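Local atomic coordinates of microcin B17-processing protein McbD (Escherichia coli str. K-12 substr. MG1655, PDB entry 6GRH), a protein that is needed, as the YcaO-family member of a complex with McbB and McbC, to process the inactive microcin B17 precursor McbA into the active peptide. Residues P13-M18 with F29-Y35; I38-S42 with E57-R62; Y286-F290 with M392-P396; S242-S246 with S258-L262; N25-F29 with L262-Y266. The protein carries 1 engineered substitution. All coordinates share one frame; numbering follows the deposited sequence. Where two conformers were deposited one is given.

Overall arrangement
From the N terminus, contact 1 closes a short loop and makes the hairpin of strands 15-18 and 28-33. Contact 2 follows in series: the loop entering strand 41-45, neighbour of strand 28-33 in the same antiparallel sheet, and the strand's first residues pack on helix 47-66. Contact 5 crosses contact 1, sharing Phe-29 with it, and reaches 233 residues ahead to helix 251-275, so that its span takes in contact 2. Contact 4 lies within that span too and ends at Leu-262, where contact 5 resumes; it lays the helix on strand 241-248 of the mixed sheet. Contact 3 comes last, bringing the C-terminal tail to helix 285-292 and against Thr-243 and Leu-245 of contact 4.

Contact 1: P13-M18 with F29-Y35; sequences PATMAM and FSQIWDY
Thr-15 to Met-18 and Ser-30 to Trp-33 pair as an antiparallel beta hairpin, opened by a classic beta bulge in which Ala-14 and Thr-15 both face Trp-33. Backbone bonds carry the pairing: Thr-15 exchanges N-H and C=O with Trp-33, and Ala-17 does the same with Gln-31, with Gln-31 N 2.8 Å from Ala-17 O. Between these pairs, the CA-H of Ile-32 leans on Thr-15 O and that of Met-16 on Gln-31 O.

Apolar contacts sort by face. On the side of Met-16 and Ile-32, Met-16 runs fully extended with CG anti to its backbone N (chi1 -178°), which lays CG 3.7 Å from Ile-32 CG1. The other branch of Ile-32, CG2, meets Pro-13 CG at 3.6 Å; helix 47-66 and a McbB chain cover this side. On the opposite side, Thr-15 CG2 comes to the edge of the Trp-33 indole, and McbC packs on Thr-15, Ala-17 and Gln-31. At the bulge, Ala-14 CB touches Trp-33 CE3 at 3.5 Å and makes an off-centre CH-pi contact with the Tyr-35 ring.

The polar side-chain contact is made by Asp-34, whose carboxylate is also engaged by Arg-37 and Tyr-58. Ala-14 N donates a hydrogen bond to Asp-34 OD1 over 3.3 Å, from above the carboxylate plane, 51° out of it.

Contact 2: I38-S42 with E57-R62; sequences ITPAS and EYFERR
The guanidinium of Arg-61 carries Ala-41 CB over one face and meets the carbonyl oxygens of Thr-39 and Pro-40 at its edge. NH2 donates to Thr-39 O over 3.0 Å with the hydrogen nearly in line (164°). The acceptor lies in the guanidinium plane, whereas the donor stands well above the carbonyl plane of Thr-39. Pro-40 O lies so close to the same NH2, and at so poor an angle, that a bond there is weak and doubtful. The Tyr-58 ring is met by Ile-38 CD1, which approaches its CD1 obliquely to 3.5 Å; the two side chains cross at about a right angle. On its own helix, Tyr-58 CE2 lies over one face of the Arg-62 guanidinium.

Strand 41-45 runs into helix 47-66, which folds back over the antiparallel sheet of strands 4-5, 15-18, 28-33 and 41-45. The contact thus joins the entry to the sheet's last strand to the helix that follows it. Ala-41 CB faces the helix, 3.6 Å from Glu-57 CG and 3.5 Å from Tyr-58 N. The other branch of Ile-38, CG2, rests 3.8 Å from Arg-61 O.

Bends at chi2 and chi3 (-133° and -69°) curl the Arg-61 chain round to the loop. Its NH1 forms a salt bridge with Glu-57 OE2 one turn earlier, which, with the straight bond to Thr-39 O, probably limits rotation of the guanidinium. A water accepts from Arg-61 NH1 and Ser-42 N, each at 2.9 Å.

Contact 3: Y286-F290 with M392-P396; sequences YQRHF and MVPFP
The helical turn from Tyr-286 to Phe-290 lies against the irregular C-terminal tail, which bends in an inverse gamma turn centred on Pro-394 and ends with Pro-396 CA 5.4 Å from Phe-290 CA. Met-392 reaches out as a chain straight from CB to CE (chi2 161°, chi3 175°) and sets its CE methyl squarely over the Tyr-286 ring, 3.5 Å from the centroid. SD lies over the same face, a Met-aromatic contact. Nearer the backbone, Met-392 CB covers a face of the His-289 imidazole, 4.0 Å from the ring centroid. His-289 NE2 donates a bent bond to Met-392 O, over 3.2 Å and from well above the carbonyl plane, while Val-393 O comes near its ring edge.

Phe-290 lies alongside Pro-396: Pro-396 CD sits over the Phe-290 face, 3.8 Å from its centroid and displaced toward the rim, and Pro-394 O is at the ring edge. A water donates to Tyr-286 O (2.8 Å) and Phe-395 O (2.6 Å), linking the helix to the tail. Phe-395 and Phe-290 also pack on Thr-243 of strand 241-248.

The Pro-Phe-Pro end resembles the proline-rich C termini found in many YcaO cyclodehydratases. Here it is gripped mainly by aliphatic C-H groups over aromatic faces, with directional links from His-289 and one water, so shape fit rather than charge probably sets the tail's position.

Contact 4: S242-S246 with S258-L262; sequences STGLS and SVVEL
Leu-262 lies along the backbone of Ser-242 to Gly-244, and its branches trace the strand. Its CB sits 3.8 Å from Gly-244 N. CG comes as close to Thr-243 C. From there CD1 reaches Ser-242 O and Thr-243 CA, and CD2 ends 4.0 Å from Ser-242 CB.

Strand 241-248, the outer strand of a mixed sheet, is followed directly by helix 251-275, which doubles back over it at 143°, with the axes of the two segments only 5.8 Å apart. Gly-244, with no side chain, permits this closeness: its CA-H points to Ser-258 O (3.5 Å), and the CA-H of Leu-262 points to Thr-243 O (3.4 Å). Ser-246 CB abuts Ser-258 N on the same side. Ser-258 OG lies 3.0 Å from Gly-244 O and is hydrogen-bonded to Thr-228 OG1 and Val-226 O of the neighbouring strand 224-231. Beside Glu-261, a water accepts from Leu-245 N and donates weakly to Glu-261 OE1.

Direct attachment therefore rests mainly on close backbone apposition, C-H...O contacts and one leucine, while Ser-258 OG and Gly-244 O find partners on strand 224-231, and Leu-245 N a water.

Contact 5: N25-F29 with L262-Y266; sequences NMPTF and LWQSY
A chi1 near 180° (-179°) swings the Trp-263 indole away from its own N-H and out from helix 251-275, so that a face meets Pro-27, while the same turn at Phe-29 (chi1 178°) carries the phenyl toward Gln-264.

Pro-27 CG is the closest group on the indole: it lies 3.7 Å from Trp-263 CE3 and 3.9 Å from the centroid of the six-membered ring, 17° off the normal, a CH-pi contact over the face. The pyrrolidine and the indole side chain cross at a slant. Phe-29 CB comes instead to the edge of the indole, 4.2 Å from Trp-263 CH2, with Pro-27 O also near that corner. Met-26 bends at chi1 and chi2 and brings SD obliquely to the five-membered ring, 5.0 Å from its centroid, a loose Met-aromatic contact. Beyond the indole, Phe-29 CE1 touches the aliphatic part of Gln-264, 4.2 Å from CG. The indole is thus contacted by Met-26 and Pro-27 of the loop and by Phe-29 at the start of strand 28-33, and the contact is largely apolar, without a direct hydrogen bond between the segments.

Ile-201 of helix 196-208 touches both Pro-27 and Trp-263, Ala-44 of strand 41-45 also packs on the indole, and Phe-29 reaches on to Cys-268. The contact therefore fastens the start of strand 28-33 to helix 251-275, between helix 196-208 and strand 41-45.

Contact 1: P13-M18 with F29-Y35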
# COMPACT_ATOMS: atom_id res chain seq x y z
N PRO E 13 18.16 -12.00 -20.63
CA PRO E 13 17.38 -13.17 -21.02
C PRO E 13 15.90 -13.02 -20.77
O PRO E 13 15.48 -12.17 -19.97
CB PRO E 13 17.95 -14.28 -20.15
CG PRO E 13 18.50 -13.58 -18.99
CD PRO E 13 19.04 -12.30 -19.49
N ALA E 14 15.14 -13.89 -21.41
CA ALA E 14 13.69 -13.85 -21.33
C ALA E 14 13.12 -13.82 -19.92
O ALA E 14 12.26 -13.00 -19.62
CB ALA E 14 13.07 -15.00 -22.12
N THR E 15 13.55 -14.75 -19.08
CA THR E 15 12.94 -14.91 -17.78
C THR E 15 13.97 -15.36 -16.77
O THR E 15 14.75 -16.27 -17.04
CB THR E 15 11.80 -15.96 -17.80
OG1 THR E 15 12.34 -17.28 -17.93
CG2 THR E 15 10.82 -15.72 -18.91
N MET E 16 14.00 -14.70 -15.62
CA MET E 16 14.57 -15.31 -14.44
C MET E 16 13.47 -15.52 -13.41
O MET E 16 12.57 -14.69 -13.26
CB MET E 16 15.67 -14.49 -13.80
CG MET E 16 16.24 -15.25 -12.61
SD MET E 16 17.71 -14.51 -11.96
CE MET E 16 18.09 -15.75 -10.73
N ALA E 17 13.54 -16.66 -12.74
CA ALA E 17 12.57 -17.00 -11.70
C ALA E 17 13.20 -17.86 -10.60
O ALA E 17 14.00 -18.75 -10.86
CB ALA E 17 11.37 -17.69 -12.31
N MET E 18 12.85 -17.55 -9.36
CA MET E 18 13.12 -18.41 -8.22
C MET E 18 11.82 -19.14 -7.96
O MET E 18 10.77 -18.52 -7.77
CB MET E 18 13.53 -17.56 -7.04
CG MET E 18 13.86 -18.34 -5.79
SD MET E 18 14.30 -17.18 -4.48
CE MET E 18 12.81 -17.15 -3.50
N PHE E 29 15.51 -23.33 -5.73
CA PHE E 29 15.84 -23.57 -7.11
C PHE E 29 15.56 -22.30 -7.88
O PHE E 29 14.46 -21.73 -7.77
CB PHE E 29 14.95 -24.69 -7.62
CG PHE E 29 15.16 -25.03 -9.08
CD1 PHE E 29 16.20 -25.89 -9.48
CD2 PHE E 29 14.31 -24.51 -10.06
CE1 PHE E 29 16.39 -26.20 -10.83
CE2 PHE E 29 14.48 -24.83 -11.40
CZ PHE E 29 15.52 -25.68 -11.78
N SER E 30 16.55 -21.84 -8.65
CA SER E 30 16.41 -20.63 -9.47
C SER E 30 16.79 -20.98 -10.89
O SER E 30 17.71 -21.75 -11.11
CB SER E 30 17.30 -19.49 -8.97
OG SER E 30 16.91 -19.06 -7.67
N GLN E 31 16.09 -20.38 -11.86
CA GLN E 31 16.27 -20.76 -13.24
C GLN E 31 16.16 -19.54 -14.16
O GLN E 31 15.36 -18.65 -13.91
CB GLN E 31 15.23 -21.81 -13.60
CG GLN E 31 15.35 -22.37 -15.00
CD GLN E 31 14.47 -23.58 -15.25
OE1 GLN E 31 14.96 -24.69 -15.34
NE2 GLN E 31 13.18 -23.38 -15.35
N ILE E 32 17.01 -19.51 -15.18
CA ILE E 32 16.93 -18.55 -16.25
C ILE E 32 16.58 -19.27 -17.55
O ILE E 32 17.22 -20.25 -17.90
CB ILE E 32 18.23 -17.75 -16.38
CG1 ILE E 32 18.35 -16.85 -15.15
CG2 ILE E 32 18.27 -16.94 -17.67
CD1 ILE E 32 19.67 -16.16 -14.97
N TRP E 33 15.55 -18.80 -18.25
CA TRP E 33 15.15 -19.34 -19.55
C TRP E 33 15.42 -18.24 -20.58
O TRP E 33 15.15 -17.06 -20.33
CB TRP E 33 13.68 -19.80 -19.54
CG TRP E 33 13.10 -20.25 -20.88
CD1 TRP E 33 13.27 -21.46 -21.49
CD2 TRP E 33 12.25 -19.48 -21.77
NE1 TRP E 33 12.60 -21.49 -22.69
CE2 TRP E 33 11.95 -20.30 -22.88
CE3 TRP E 33 11.69 -18.21 -21.71
CZ2 TRP E 33 11.14 -19.88 -23.94
CZ3 TRP E 33 10.89 -17.77 -22.77
CH2 TRP E 33 10.62 -18.61 -23.87
N ASP E 34 15.99 -18.63 -21.72
CA ASP E 34 16.34 -17.71 -22.78
C ASP E 34 16.08 -18.40 -24.13
O ASP E 34 16.99 -18.56 -24.92
CB ASP E 34 17.82 -17.28 -22.64
CG ASP E 34 18.13 -15.94 -23.31
OD1 ASP E 34 17.18 -15.19 -23.65
OD2 ASP E 34 19.36 -15.63 -23.48
N TYR E 35 14.83 -18.78 -24.37
CA TYR E 35 14.40 -19.39 -25.64
C TYR E 35 15.29 -20.62 -25.87
O TYR E 35 15.54 -21.36 -24.92
CB TYR E 35 14.48 -18.37 -26.80
CG TYR E 35 13.75 -17.08 -26.49
CD1 TYR E 35 12.36 -17.02 -26.58
CD2 TYR E 35 14.44 -15.94 -26.09
CE1 TYR E 35 11.68 -15.84 -26.28
CE2 TYR E 35 13.79 -14.76 -25.79
CZ TYR E 35 12.41 -14.72 -25.88
OH TYR E 35 11.77 -13.56 -25.58

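Contact 2: I38-S42 with E57-R62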
# COMPACT_ATOMS: atom_id res chain seq x y z
N ILE E 38 20.40 -20.76 -25.44
CA ILE E 38 21.08 -21.81 -24.65
C ILE E 38 20.00 -22.65 -23.98
O ILE E 38 18.83 -22.25 -23.98
CB ILE E 38 22.01 -21.23 -23.57
CG1 ILE E 38 21.27 -20.25 -22.66
CG2 ILE E 38 23.20 -20.54 -24.22
CD1 ILE E 38 22.04 -19.85 -21.41
N THR E 39 20.34 -23.79 -23.41
CA THR E 39 19.35 -24.53 -22.62
C THR E 39 19.20 -23.79 -21.27
O THR E 39 20.11 -23.10 -20.86
CB THR E 39 19.76 -25.98 -22.39
OG1 THR E 39 21.01 -26.00 -21.71
CG2 THR E 39 19.87 -26.75 -23.70
N PRO E 40 18.06 -23.93 -20.59
CA PRO E 40 17.83 -23.14 -19.37
C PRO E 40 18.94 -23.32 -18.31
O PRO E 40 19.45 -24.42 -18.13
CB PRO E 40 16.51 -23.69 -18.83
CG PRO E 40 15.84 -24.30 -19.99
CD PRO E 40 16.88 -24.73 -20.97
N ALA E 41 19.34 -22.25 -17.66
CA ALA E 41 20.41 -22.29 -16.69
C ALA E 41 19.82 -22.28 -15.29
O ALA E 41 18.93 -21.46 -14.99
CB ALA E 41 21.29 -21.07 -16.88
N SER E 42 20.30 -23.16 -14.41
CA SER E 42 19.75 -23.20 -13.07
C SER E 42 20.78 -23.53 -11.99
O SER E 42 21.87 -23.98 -12.30
CB SER E 42 18.63 -24.23 -13.02
OG SER E 42 19.17 -25.51 -13.26
N GLU E 57 25.61 -19.35 -14.06
CA GLU E 57 25.43 -20.42 -15.04
C GLU E 57 24.97 -19.85 -16.39
O GLU E 57 25.48 -20.25 -17.45
CB GLU E 57 24.41 -21.43 -14.50
CG GLU E 57 24.12 -22.65 -15.38
CD GLU E 57 25.29 -23.59 -15.48
OE1 GLU E 57 25.93 -23.86 -14.45
OE2 GLU E 57 25.58 -24.04 -16.61
N TYR E 58 24.04 -18.90 -16.35
CA TYR E 58 23.58 -18.23 -17.54
C TYR E 58 24.73 -17.46 -18.23
O TYR E 58 24.91 -17.61 -19.43
CB TYR E 58 22.43 -17.25 -17.22
CG TYR E 58 22.07 -16.44 -18.42
CD1 TYR E 58 21.36 -17.02 -19.45
CD2 TYR E 58 22.46 -15.12 -18.56
CE1 TYR E 58 21.03 -16.31 -20.59
CE2 TYR E 58 22.14 -14.39 -19.71
CZ TYR E 58 21.44 -15.00 -20.71
OH TYR E 58 21.09 -14.30 -21.83
N PHE E 59 25.45 -16.63 -17.49
CA PHE E 59 26.56 -15.87 -18.08
C PHE E 59 27.60 -16.82 -18.69
O PHE E 59 28.09 -16.57 -19.79
CB PHE E 59 27.26 -14.98 -17.06
CG PHE E 59 26.74 -13.57 -16.99
CD1 PHE E 59 27.34 -12.56 -17.74
CD2 PHE E 59 25.71 -13.23 -16.11
CE1 PHE E 59 26.89 -11.24 -17.66
CE2 PHE E 59 25.26 -11.90 -16.01
CZ PHE E 59 25.86 -10.90 -16.77
N GLU E 60 27.92 -17.89 -17.96
CA GLU E 60 28.90 -18.88 -18.42
C GLU E 60 28.49 -19.52 -19.74
O GLU E 60 29.22 -19.49 -20.70
CB GLU E 60 29.09 -19.98 -17.38
CG GLU E 60 30.10 -21.03 -17.80
CD GLU E 60 29.92 -22.35 -17.06
OE1 GLU E 60 29.80 -22.30 -15.83
OE2 GLU E 60 29.90 -23.42 -17.73
N ARG E 61 27.31 -20.12 -19.75
CA ARG E 61 26.81 -20.83 -20.92
C ARG E 61 26.57 -19.92 -22.11
O ARG E 61 26.87 -20.30 -23.25
CB ARG E 61 25.56 -21.63 -20.57
CG ARG E 61 25.90 -22.70 -19.53
CD ARG E 61 25.35 -24.07 -19.87
NE ARG E 61 23.92 -24.03 -19.75
CZ ARG E 61 23.20 -24.58 -18.78
NH1 ARG E 61 23.75 -25.27 -17.78
NH2 ARG E 61 21.88 -24.46 -18.84
N ARG E 62 26.07 -18.72 -21.85
CA ARG E 62 25.91 -17.76 -22.93
C ARG E 62 27.25 -17.41 -23.57
O ARG E 62 27.36 -17.30 -24.80
CB ARG E 62 25.19 -16.50 -22.47
CG ARG E 62 24.93 -15.54 -23.63
CD ARG E 62 24.16 -14.31 -23.16
NE ARG E 62 24.91 -13.48 -22.19
CZ ARG E 62 24.54 -12.26 -21.81
NH1 ARG E 62 23.43 -11.66 -22.27
NH2 ARG E 62 25.29 -11.60 -20.98
O HOH W 1 21.68 -25.40 -15.71

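Contact 3: Y286-F290 with M392-P396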
# COMPACT_ATOMS: atom_id res chain seq x y z
N TYR E 286 24.05 -34.25 -24.55
CA TYR E 286 24.38 -34.76 -23.20
C TYR E 286 23.10 -34.95 -22.37
O TYR E 286 22.93 -35.95 -21.70
CB TYR E 286 25.37 -33.85 -22.45
CG TYR E 286 26.82 -33.93 -22.87
CD1 TYR E 286 27.21 -34.45 -24.12
CD2 TYR E 286 27.83 -33.46 -22.02
CE1 TYR E 286 28.54 -34.52 -24.50
CE2 TYR E 286 29.18 -33.52 -22.39
CZ TYR E 286 29.53 -34.06 -23.63
OH TYR E 286 30.85 -34.13 -24.01
N GLN E 287 22.17 -34.00 -22.47
CA GLN E 287 20.89 -34.13 -21.77
C GLN E 287 20.06 -35.28 -22.33
O GLN E 287 19.47 -36.01 -21.56
CB GLN E 287 20.08 -32.83 -21.82
CG GLN E 287 20.70 -31.68 -21.04
CD GLN E 287 19.84 -30.42 -21.07
OE1 GLN E 287 18.84 -30.34 -21.81
NE2 GLN E 287 20.21 -29.43 -20.25
N ARG E 288 20.06 -35.44 -23.66
CA ARG E 288 19.38 -36.57 -24.31
C ARG E 288 19.97 -37.90 -23.84
O ARG E 288 19.25 -38.81 -23.46
CB ARG E 288 19.45 -36.46 -25.85
CG ARG E 288 18.53 -37.41 -26.62
CD ARG E 288 18.54 -37.19 -28.13
NE ARG E 288 18.19 -35.81 -28.46
CZ ARG E 288 19.02 -34.85 -28.93
NH1 ARG E 288 20.31 -35.08 -29.24
NH2 ARG E 288 18.52 -33.64 -29.14
N HIS E 289 21.30 -38.00 -23.84
CA HIS E 289 21.97 -39.20 -23.35
C HIS E 289 21.64 -39.46 -21.87
O HIS E 289 21.30 -40.58 -21.49
CB HIS E 289 23.49 -39.10 -23.55
CG HIS E 289 24.25 -40.25 -22.96
ND1 HIS E 289 24.26 -41.50 -23.54
CD2 HIS E 289 25.00 -40.35 -21.83
CE1 HIS E 289 24.99 -42.32 -22.80
NE2 HIS E 289 25.46 -41.64 -21.77
N PHE E 290 21.70 -38.43 -21.04
CA PHE E 290 21.39 -38.61 -19.62
C PHE E 290 19.97 -39.14 -19.40
O PHE E 290 19.77 -40.01 -18.56
CB PHE E 290 21.55 -37.31 -18.82
CG PHE E 290 21.42 -37.50 -17.33
CD1 PHE E 290 22.30 -38.36 -16.65
CD2 PHE E 290 20.45 -36.83 -16.60
CE1 PHE E 290 22.21 -38.53 -15.28
CE2 PHE E 290 20.36 -37.00 -15.22
CZ PHE E 290 21.24 -37.85 -14.56
N MET E 392 29.58 -43.30 -23.34
CA MET E 392 29.59 -42.10 -22.52
C MET E 392 29.11 -42.40 -21.09
O MET E 392 28.13 -43.09 -20.89
CB MET E 392 28.76 -41.00 -23.13
CG MET E 392 28.84 -39.76 -22.28
SD MET E 392 28.37 -38.29 -23.15
CE MET E 392 28.47 -37.15 -21.76
N VAL E 393 29.85 -41.87 -20.12
CA VAL E 393 29.46 -41.90 -18.69
C VAL E 393 28.01 -41.41 -18.49
O VAL E 393 27.62 -40.45 -19.13
CB VAL E 393 30.46 -41.06 -17.83
CG1 VAL E 393 30.40 -39.58 -18.17
CG2 VAL E 393 30.26 -41.28 -16.33
N PRO E 394 27.20 -42.10 -17.63
CA PRO E 394 25.80 -41.72 -17.39
C PRO E 394 25.67 -40.53 -16.40
O PRO E 394 25.17 -40.67 -15.26
CB PRO E 394 25.17 -43.02 -16.88
CG PRO E 394 26.29 -43.70 -16.16
CD PRO E 394 27.52 -43.39 -16.98
N PHE E 395 26.11 -39.37 -16.86
CA PHE E 395 26.22 -38.16 -16.06
C PHE E 395 25.80 -37.02 -16.98
O PHE E 395 26.15 -37.07 -18.16
CB PHE E 395 27.68 -37.99 -15.61
CG PHE E 395 27.88 -36.89 -14.61
CD1 PHE E 395 28.25 -35.62 -15.02
CD2 PHE E 395 27.70 -37.12 -13.25
CE1 PHE E 395 28.43 -34.59 -14.11
CE2 PHE E 395 27.88 -36.10 -12.33
CZ PHE E 395 28.23 -34.82 -12.77
N PRO E 396 25.02 -36.03 -16.48
CA PRO E 396 24.58 -34.91 -17.35
C PRO E 396 25.68 -33.88 -17.70
O PRO E 396 25.58 -33.12 -18.68
CB PRO E 396 23.48 -34.22 -16.53
CG PRO E 396 23.62 -34.70 -15.13
CD PRO E 396 24.55 -35.86 -15.09
OXT PRO E 396 26.71 -33.79 -16.99
O HOH W 2 25.01 -37.32 -20.51

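Contact 4: S242-S246 with S258-L262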
# COMPACT_ATOMS: atom_id res chain seq x y z
N SER E 242 19.74 -41.21 -10.60
CA SER E 242 20.31 -39.86 -10.70
C SER E 242 21.68 -39.83 -10.07
O SER E 242 22.10 -40.79 -9.42
CB SER E 242 19.37 -38.83 -10.05
OG SER E 242 19.77 -37.53 -10.42
N THR E 243 22.38 -38.73 -10.27
CA THR E 243 23.74 -38.62 -9.77
C THR E 243 24.09 -37.18 -9.50
O THR E 243 23.48 -36.29 -10.06
CB THR E 243 24.77 -39.27 -10.74
OG1 THR E 243 26.10 -39.14 -10.21
CG2 THR E 243 24.75 -38.64 -12.10
N GLY E 244 25.04 -36.99 -8.61
CA GLY E 244 25.59 -35.68 -8.31
C GLY E 244 27.07 -35.81 -8.07
O GLY E 244 27.56 -36.86 -7.62
N LEU E 245 27.79 -34.75 -8.36
CA LEU E 245 29.23 -34.73 -8.24
C LEU E 245 29.70 -33.35 -7.84
O LEU E 245 29.23 -32.34 -8.39
CB LEU E 245 29.86 -35.11 -9.57
CG LEU E 245 31.39 -35.08 -9.67
CD1 LEU E 245 32.04 -36.10 -8.74
CD2 LEU E 245 31.77 -35.36 -11.10
N SER E 246 30.65 -33.29 -6.92
CA SER E 246 31.27 -32.04 -6.58
C SER E 246 32.64 -32.25 -5.98
O SER E 246 32.87 -33.24 -5.30
CB SER E 246 30.37 -31.28 -5.61
OG SER E 246 30.92 -30.02 -5.33
N SER E 258 27.50 -32.13 -3.63
CA SER E 258 27.15 -33.31 -4.45
C SER E 258 25.67 -33.73 -4.30
O SER E 258 24.99 -34.02 -5.29
CB SER E 258 28.06 -34.48 -4.11
OG SER E 258 27.76 -35.58 -4.93
N VAL E 259 25.20 -33.75 -3.06
CA VAL E 259 23.81 -34.09 -2.77
C VAL E 259 22.84 -33.10 -3.45
O VAL E 259 21.84 -33.51 -4.05
CB VAL E 259 23.58 -34.18 -1.25
CG1 VAL E 259 22.10 -34.25 -0.87
CG2 VAL E 259 24.31 -35.38 -0.71
N VAL E 260 23.18 -31.81 -3.40
CA VAL E 260 22.32 -30.77 -3.99
C VAL E 260 22.38 -30.84 -5.52
O VAL E 260 21.37 -30.61 -6.20
CB VAL E 260 22.67 -29.36 -3.47
CG1 VAL E 260 21.82 -28.31 -4.18
CG2 VAL E 260 22.42 -29.27 -1.98
N GLU E 261 23.56 -31.14 -6.07
CA GLU E 261 23.68 -31.40 -7.52
C GLU E 261 22.79 -32.57 -7.95
O GLU E 261 22.10 -32.47 -8.95
CB GLU E 261 25.13 -31.67 -7.92
CG GLU E 261 26.05 -30.46 -7.82
CD GLU E 261 25.99 -29.54 -9.03
OE1 GLU E 261 25.67 -30.00 -10.16
OE2 GLU E 261 26.29 -28.34 -8.86
N LEU E 262 22.78 -33.65 -7.17
CA LEU E 262 21.87 -34.76 -7.45
C LEU E 262 20.40 -34.31 -7.43
O LEU E 262 19.67 -34.56 -8.37
CB LEU E 262 22.12 -35.92 -6.50
CG LEU E 262 21.42 -37.25 -6.83
CD1 LEU E 262 22.17 -38.45 -6.24
CD2 LEU E 262 19.96 -37.25 -6.37
O HOH W 3 26.55 -33.19 -10.65

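Contact 5: N25-F29 with L262-Y266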
# COMPACT_ATOMS: atom_id res chain seq x y z
N ASN E 25 12.78 -26.33 4.48
CA ASN E 25 13.98 -27.14 4.47
C ASN E 25 14.41 -27.75 3.14
O ASN E 25 15.40 -28.45 3.12
CB ASN E 25 13.86 -28.22 5.56
CG ASN E 25 13.87 -27.62 6.93
OD1 ASN E 25 14.70 -26.76 7.21
ND2 ASN E 25 12.92 -28.01 7.78
N MET E 26 13.71 -27.51 2.04
CA MET E 26 14.22 -27.94 0.76
C MET E 26 15.08 -26.82 0.19
O MET E 26 14.89 -25.65 0.55
CB MET E 26 13.12 -28.37 -0.20
CG MET E 26 12.58 -29.79 0.09
SD MET E 26 13.76 -31.12 -0.27
CE MET E 26 12.79 -32.63 -0.09
N PRO E 27 16.04 -27.15 -0.69
CA PRO E 27 16.85 -26.11 -1.32
C PRO E 27 15.99 -25.23 -2.23
O PRO E 27 14.96 -25.66 -2.70
CB PRO E 27 17.90 -26.87 -2.13
CG PRO E 27 17.55 -28.30 -2.07
CD PRO E 27 16.47 -28.51 -1.05
N THR E 28 16.42 -24.00 -2.42
CA THR E 28 15.82 -23.09 -3.35
C THR E 28 16.37 -23.44 -4.72
O THR E 28 17.56 -23.73 -4.84
CB THR E 28 16.18 -21.64 -2.98
OG1 THR E 28 15.55 -21.31 -1.74
CG2 THR E 28 15.73 -20.63 -4.04
N PHE E 29 15.51 -23.33 -5.73
CA PHE E 29 15.84 -23.57 -7.11
C PHE E 29 15.56 -22.30 -7.88
O PHE E 29 14.46 -21.73 -7.77
CB PHE E 29 14.95 -24.69 -7.62
CG PHE E 29 15.16 -25.03 -9.08
CD1 PHE E 29 16.20 -25.89 -9.48
CD2 PHE E 29 14.31 -24.51 -10.06
CE1 PHE E 29 16.39 -26.20 -10.83
CE2 PHE E 29 14.48 -24.83 -11.40
CZ PHE E 29 15.52 -25.68 -11.78
N LEU E 262 22.78 -33.65 -7.17
CA LEU E 262 21.87 -34.76 -7.45
C LEU E 262 20.40 -34.31 -7.43
O LEU E 262 19.67 -34.56 -8.37
CB LEU E 262 22.12 -35.92 -6.50
CG LEU E 262 21.42 -37.25 -6.83
CD1 LEU E 262 22.17 -38.45 -6.24
CD2 LEU E 262 19.96 -37.25 -6.37
N TRP E 263 19.98 -33.66 -6.35
CA TRP E 263 18.61 -33.17 -6.25
C TRP E 263 18.22 -32.28 -7.44
O TRP E 263 17.14 -32.42 -8.02
CB TRP E 263 18.42 -32.40 -4.95
CG TRP E 263 17.04 -31.90 -4.81
CD1 TRP E 263 15.96 -32.61 -4.42
CD2 TRP E 263 16.58 -30.60 -5.13
NE1 TRP E 263 14.83 -31.81 -4.46
CE2 TRP E 263 15.20 -30.57 -4.89
CE3 TRP E 263 17.22 -29.45 -5.60
CZ2 TRP E 263 14.42 -29.42 -5.07
CZ3 TRP E 263 16.45 -28.29 -5.80
CH2 TRP E 263 15.06 -28.29 -5.53
N GLN E 264 19.11 -31.37 -7.81
CA GLN E 264 18.91 -30.53 -8.98
C GLN E 264 18.66 -31.35 -10.25
O GLN E 264 17.70 -31.08 -10.97
CB GLN E 264 20.08 -29.56 -9.16
CG GLN E 264 19.77 -28.56 -10.27
CD GLN E 264 20.83 -27.50 -10.50
OE1 GLN E 264 20.50 -26.39 -10.94
NE2 GLN E 264 22.09 -27.82 -10.24
N SER E 265 19.49 -32.35 -10.54
CA SER E 265 19.27 -33.16 -11.75
C SER E 265 18.03 -33.99 -11.63
O SER E 265 17.32 -34.15 -12.58
CB SER E 265 20.46 -34.08 -12.03
OG SER E 265 21.60 -33.29 -12.26
N TYR E 266 17.78 -34.53 -10.44
CA TYR E 266 16.58 -35.33 -10.17
C TYR E 266 15.32 -34.51 -10.46
O TYR E 266 14.44 -34.97 -11.20
CB TYR E 266 16.60 -35.76 -8.71
CG TYR E 266 15.48 -36.63 -8.23
CD1 TYR E 266 14.20 -36.13 -8.03
CD2 TYR E 266 15.72 -37.94 -7.87
CE1 TYR E 266 13.17 -36.93 -7.55
CE2 TYR E 266 14.71 -38.75 -7.38
CZ TYR E 266 13.44 -38.24 -7.23
OH TYR E 266 12.44 -39.02 -6.73